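Local coordinates for protein GCN5-related N-acetyltransferase (PDB 4H89) that probably transfers an acyl group, most likely acetyl from acetyl-coenzyme A, to an acceptor that has not been identified, at residues A65-Y79 / S91-V105. Numbering follows the deposited sequence. Where two conformers were deposited one is given.
Sequences AVDADGTVLGSANMY and SASFMVAAAARGRGV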
loop_
_atom_site.group_PDB
_atom_site.type_symbol
_atom_site.label_atom_id
_atom_site.label_comp_id
_atom_site.label_asym_id
_atom_site.label_seq_id
_atom_site.Cartn_x
_atom_site.Cartn_y
_atom_site.Cartn_z
ATOM N N ALA A 65 -13.733 -5.618 -19.614
ATOM C CA ALA A 65 -15.153 -5.568 -19.957
ATOM C C ALA A 65 -15.199 -5.200 -21.450
ATOM O O ALA A 65 -14.559 -4.229 -21.872
ATOM C CB ALA A 65 -15.823 -4.490 -19.182
ATOM N N VAL A 66 -15.938 -5.972 -22.230
ATOM C CA VAL A 66 -16.043 -5.823 -23.639
ATOM C C VAL A 66 -17.475 -5.769 -24.087
ATOM O O VAL A 66 -18.353 -6.370 -23.499
ATOM C CB VAL A 66 -15.326 -6.948 -24.387
ATOM C CG1 VAL A 66 -13.813 -6.881 -24.227
ATOM C CG2 VAL A 66 -15.887 -8.316 -24.094
ATOM N N ASP A 67 -17.706 -5.014 -25.154
ATOM C CA ASP A 67 -19.024 -4.981 -25.768
ATOM C C ASP A 67 -19.166 -6.126 -26.767
ATOM O O ASP A 67 -18.266 -6.940 -26.929
ATOM C CB ASP A 67 -19.328 -3.594 -26.377
ATOM C CG ASP A 67 -18.575 -3.308 -27.634
ATOM O OD1 ASP A 67 -17.862 -4.190 -28.197
ATOM O OD2 ASP A 67 -18.731 -2.118 -28.063
ATOM N N ALA A 68 -20.284 -6.153 -27.500
ATOM C CA ALA A 68 -20.556 -7.291 -28.373
ATOM C C ALA A 68 -19.675 -7.324 -29.609
ATOM O O ALA A 68 -19.615 -8.343 -30.269
ATOM C CB ALA A 68 -22.022 -7.326 -28.771
ATOM N N ASP A 69 -19.011 -6.209 -29.934
ATOM C CA ASP A 69 -18.029 -6.185 -31.015
ATOM C C ASP A 69 -16.621 -6.543 -30.533
ATOM O O ASP A 69 -15.690 -6.539 -31.318
ATOM C CB ASP A 69 -17.953 -4.801 -31.649
ATOM C CG ASP A 69 -19.274 -4.332 -32.214
ATOM O OD1 ASP A 69 -20.011 -5.170 -32.793
ATOM O OD2 ASP A 69 -19.558 -3.114 -32.106
ATOM N N GLY A 70 -16.469 -6.840 -29.240
ATOM C CA GLY A 70 -15.168 -7.090 -28.638
ATOM C C GLY A 70 -14.402 -5.830 -28.229
ATOM O O GLY A 70 -13.226 -5.930 -27.831
ATOM N N THR A 71 -15.025 -4.639 -28.339
ATOM C CA THR A 71 -14.355 -3.405 -27.926
ATOM C C THR A 71 -14.206 -3.322 -26.406
ATOM O O THR A 71 -15.149 -3.508 -25.703
ATOM C CB THR A 71 -15.176 -2.201 -28.370
ATOM O OG1 THR A 71 -15.390 -2.279 -29.786
ATOM C CG2 THR A 71 -14.489 -0.889 -28.072
ATOM N N VAL A 72 -12.992 -3.069 -25.954
ATOM C CA VAL A 72 -12.693 -2.971 -24.546
ATOM C C VAL A 72 -13.253 -1.661 -24.000
ATOM O O VAL A 72 -12.891 -0.577 -24.478
ATOM C CB VAL A 72 -11.184 -3.063 -24.303
ATOM C CG1 VAL A 72 -10.839 -2.820 -22.850
ATOM C CG2 VAL A 72 -10.675 -4.415 -24.758
ATOM N N LEU A 73 -14.069 -1.766 -22.945
ATOM C CA LEU A 73 -14.733 -0.633 -22.292
ATOM C C LEU A 73 -14.130 -0.311 -20.921
ATOM O O LEU A 73 -14.411 0.711 -20.348
ATOM C CB LEU A 73 -16.195 -0.978 -22.081
ATOM C CG LEU A 73 -16.960 -1.392 -23.337
ATOM C CD1 LEU A 73 -18.394 -1.746 -22.954
ATOM C CD2 LEU A 73 -16.948 -0.283 -24.370
ATOM N N GLY A 74 -13.360 -1.240 -20.373
ATOM C CA GLY A 74 -12.812 -1.102 -19.044
ATOM C C GLY A 74 -11.972 -2.319 -18.680
ATOM O O GLY A 74 -11.957 -3.314 -19.415
ATOM N N SER A 75 -11.284 -2.222 -17.547
ATOM C CA SER A 75 -10.424 -3.316 -17.135
ATOM C C SER A 75 -10.286 -3.306 -15.629
ATOM O O SER A 75 -10.431 -2.263 -14.970
ATOM C CB SER A 75 -9.062 -3.158 -17.835
ATOM O OG SER A 75 -8.176 -4.214 -17.516
ATOM N N ALA A 76 -9.990 -4.470 -15.043
ATOM C CA ALA A 76 -9.749 -4.576 -13.612
ATOM C C ALA A 76 -8.526 -5.469 -13.409
ATOM O O ALA A 76 -8.274 -6.384 -14.190
ATOM C CB ALA A 76 -10.919 -5.175 -12.878
ATOM N N ASN A 77 -7.821 -5.239 -12.322
ATOM C CA ASN A 77 -6.886 -6.242 -11.908
ATOM C C ASN A 77 -7.056 -6.461 -10.414
ATOM O O ASN A 77 -7.553 -5.597 -9.680
ATOM C CB ASN A 77 -5.457 -5.921 -12.322
ATOM C CG ASN A 77 -4.852 -4.853 -11.483
ATOM O OD1 ASN A 77 -5.536 -4.265 -10.618
ATOM N ND2 ASN A 77 -3.616 -4.611 -11.683
HETATM N N MSE A 78 -6.702 -7.669 -9.991
HETATM C CA MSE A 78 -7.024 -8.190 -8.673
HETATM C C MSE A 78 -5.884 -9.081 -8.236
HETATM O O MSE A 78 -5.265 -9.775 -9.046
HETATM C CB MSE A 78 -8.413 -8.871 -8.704
HETATM C CG MSE A 78 -8.464 -10.089 -9.663
HETATM SE SE MSE A 78 -10.242 -10.273 -10.480
HETATM C CE MSE A 78 -10.133 -8.844 -11.546
ATOM N N TYR A 79 -5.637 -9.113 -6.924
ATOM C CA TYR A 79 -4.383 -9.694 -6.432
ATOM C C TYR A 79 -4.463 -9.726 -4.900
ATOM O O TYR A 79 -5.275 -9.026 -4.331
ATOM C CB TYR A 79 -3.170 -8.798 -6.887
ATOM C CG TYR A 79 -3.482 -7.320 -6.787
ATOM C CD1 TYR A 79 -3.360 -6.606 -5.602
ATOM C CD2 TYR A 79 -3.945 -6.643 -7.884
ATOM C CE1 TYR A 79 -3.738 -5.250 -5.513
ATOM C CE2 TYR A 79 -4.306 -5.311 -7.826
ATOM C CZ TYR A 79 -4.213 -4.613 -6.661
ATOM O OH TYR A 79 -4.606 -3.286 -6.664
ATOM N N SER A 91 -7.219 -7.372 -3.108
ATOM C CA SER A 91 -7.528 -5.994 -3.512
ATOM C C SER A 91 -7.668 -5.963 -5.001
ATOM O O SER A 91 -7.496 -6.973 -5.690
ATOM C CB SER A 91 -6.415 -5.088 -3.040
ATOM O OG SER A 91 -6.736 -3.701 -3.249
ATOM N N ALA A 92 -8.041 -4.801 -5.509
ATOM C CA ALA A 92 -8.256 -4.643 -6.911
ATOM C C ALA A 92 -8.233 -3.175 -7.263
ATOM O O ALA A 92 -8.408 -2.299 -6.416
ATOM C CB ALA A 92 -9.606 -5.238 -7.310
ATOM N N SER A 93 -8.020 -2.931 -8.548
ATOM C CA SER A 93 -8.128 -1.629 -9.182
ATOM C C SER A 93 -8.976 -1.728 -10.442
ATOM O O SER A 93 -9.026 -2.768 -11.063
ATOM C CB SER A 93 -6.721 -1.126 -9.574
ATOM O OG SER A 93 -5.875 -1.015 -8.448
ATOM N N PHE A 94 -9.629 -0.606 -10.775
ATOM C CA PHE A 94 -10.575 -0.542 -11.881
ATOM C C PHE A 94 -10.325 0.665 -12.749
ATOM O O PHE A 94 -10.038 1.752 -12.233
ATOM C CB PHE A 94 -12.027 -0.465 -11.344
ATOM C CG PHE A 94 -12.361 -1.609 -10.446
ATOM C CD1 PHE A 94 -12.841 -2.790 -10.969
ATOM C CD2 PHE A 94 -12.123 -1.553 -9.083
ATOM C CE1 PHE A 94 -13.066 -3.893 -10.153
ATOM C CE2 PHE A 94 -12.346 -2.655 -8.271
ATOM C CZ PHE A 94 -12.856 -3.808 -8.790
HETATM N N MSE A 95 -10.470 0.463 -14.057
HETATM C CA MSE A 95 -10.439 1.579 -15.012
HETATM C C MSE A 95 -11.534 1.377 -15.987
HETATM O O MSE A 95 -11.661 0.349 -16.598
HETATM C CB MSE A 95 -9.130 1.607 -15.769
HETATM C CG MSE A 95 -8.008 1.704 -14.758
HETATM SE SE MSE A 95 -6.388 2.119 -15.728
HETATM C CE MSE A 95 -5.695 3.443 -14.473
ATOM N N VAL A 96 -12.346 2.397 -16.136
ATOM C CA VAL A 96 -13.439 2.411 -17.113
ATOM C C VAL A 96 -13.219 3.561 -18.097
ATOM O O VAL A 96 -12.975 4.690 -17.698
ATOM C CB VAL A 96 -14.792 2.574 -16.410
ATOM C CG1 VAL A 96 -15.925 2.668 -17.415
ATOM C CG2 VAL A 96 -15.049 1.415 -15.437
ATOM N N ALA A 97 -13.330 3.268 -19.379
ATOM C CA ALA A 97 -13.227 4.295 -20.418
ATOM C C ALA A 97 -14.192 5.422 -20.179
ATOM O O ALA A 97 -15.322 5.191 -19.837
ATOM C CB ALA A 97 -13.493 3.671 -21.792
ATOM N N ALA A 98 -13.732 6.653 -20.334
ATOM C CA ALA A 98 -14.635 7.805 -20.144
ATOM C C ALA A 98 -15.937 7.654 -20.938
ATOM O O ALA A 98 -17.046 7.895 -20.440
ATOM C CB ALA A 98 -13.950 9.095 -20.524
ATOM N N ALA A 99 -15.764 7.187 -22.173
ATOM C CA ALA A 99 -16.882 6.993 -23.072
ATOM C C ALA A 99 -17.824 5.896 -22.649
ATOM O O ALA A 99 -18.954 5.822 -23.143
ATOM C CB ALA A 99 -16.353 6.714 -24.475
ATOM N N ALA A 100 -17.363 5.026 -21.746
ATOM C CA ALA A 100 -18.190 3.948 -21.298
ATOM C C ALA A 100 -18.816 4.153 -19.951
ATOM O O ALA A 100 -19.459 3.254 -19.462
ATOM C CB ALA A 100 -17.392 2.667 -21.288
ATOM N N ARG A 101 -18.644 5.318 -19.340
ATOM C CA ARG A 101 -19.289 5.566 -18.051
ATOM C C ARG A 101 -20.809 5.603 -18.185
ATOM O O ARG A 101 -21.341 5.931 -19.246
ATOM C CB ARG A 101 -18.775 6.849 -17.409
ATOM C CG ARG A 101 -17.568 6.623 -16.519
ATOM C CD ARG A 101 -16.279 6.892 -17.268
ATOM N NE ARG A 101 -15.099 6.479 -16.517
ATOM C CZ ARG A 101 -14.113 7.283 -16.140
ATOM N NH1 ARG A 101 -14.133 8.589 -16.429
ATOM N NH2 ARG A 101 -13.103 6.777 -15.455
ATOM N N GLY A 102 -21.488 5.224 -17.105
ATOM C CA GLY A 102 -22.958 5.168 -17.089
ATOM C C GLY A 102 -23.555 3.957 -17.806
ATOM O O GLY A 102 -24.772 3.901 -18.010
ATOM N N ARG A 103 -22.722 2.975 -18.150
ATOM C CA ARG A 103 -23.198 1.753 -18.813
ATOM C C ARG A 103 -23.062 0.539 -17.903
ATOM O O ARG A 103 -23.200 -0.614 -18.354
ATOM C CB ARG A 103 -22.425 1.500 -20.100
ATOM C CG ARG A 103 -22.858 2.375 -21.272
ATOM C CD ARG A 103 -21.983 2.136 -22.491
ATOM N NE ARG A 103 -22.232 0.850 -23.143
ATOM C CZ ARG A 103 -21.555 0.430 -24.207
ATOM N NH1 ARG A 103 -20.614 1.209 -24.716
ATOM N NH2 ARG A 103 -21.816 -0.749 -24.762
ATOM N N GLY A 104 -22.768 0.781 -16.625
ATOM C CA GLY A 104 -22.624 -0.325 -15.665
ATOM C C GLY A 104 -21.352 -1.156 -15.723
ATOM O O GLY A 104 -21.301 -2.288 -15.207
ATOM N N VAL A 105 -20.332 -0.582 -16.335
ATOM C CA VAL A 105 -19.108 -1.295 -16.538
ATOM C C VAL A 105 -18.352 -1.486 -15.229
ATOM O O VAL A 105 -17.826 -2.581 -14.965
ATOM C CB VAL A 105 -18.234 -0.645 -17.632
ATOM C CG1 VAL A 105 -16.893 -1.338 -17.760
ATOM C CG2 VAL A 105 -18.941 -0.645 -18.974
HETATM O O HOH W 1 -19.081 0.580 -27.310
HETATM O O HOH W 2 -4.706 -2.177 -4.465
#
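Ala65 CB lies 3.6 Å from CG1 of Val105, the first residue of helix 105-119, a close apolar contact between the sheet and the start of the helix. Asp67, which opens a type I turn, does not meet the charge of Arg103 directly; a water joins Asp67 OD2 to Arg103 NH1. Leu73 packs against both the 3-10 segment and Arg103: its CB meets the methyl of Ala100, and CD1 lies 3.8 Å above one face of the Arg103 guanidinium, the two side chains crossing at about a right angle. Its carbonyl accepts the N-H of Ala97. Leu73 and Gly74 together face Ala65 in a classic beta bulge, and a CB on Gly74 would collide with Met95 O. From Gly74 onward the strands pair antiparallel; Ser75 with Met95, Asn77 with Ser93 and Tyr79 with Ser91 are the hydrogen-bonded pairs. Between them, small Ala76 puts its CB 3.6 Å from Phe94 CD1, on the face packed by helix 105-119, while Met78 CB meets the methyl of Ala92. On the other face Tyr79, CG between backbone N and carbonyl carbon (chi1 40°), folds its ring over Ser91, whose O sits 3.9 Å from the ring plane. Its OH hydrogen-bonds Ser93 OG at 3.2 Å and shares a water with Ser91 OG, itself bound to Gln126 O. A phenylalanine here would probably leave Ser93 OG and the bridging water without this hydroxyl partner. Backbone bonds thus fix the register of this GNAT-fold hairpin, with apolar packing on the helix 105-119 face and a mixed face opposite, where Met95 packs on helix 19-32 and hydroxyls link Tyr79 to Ser93.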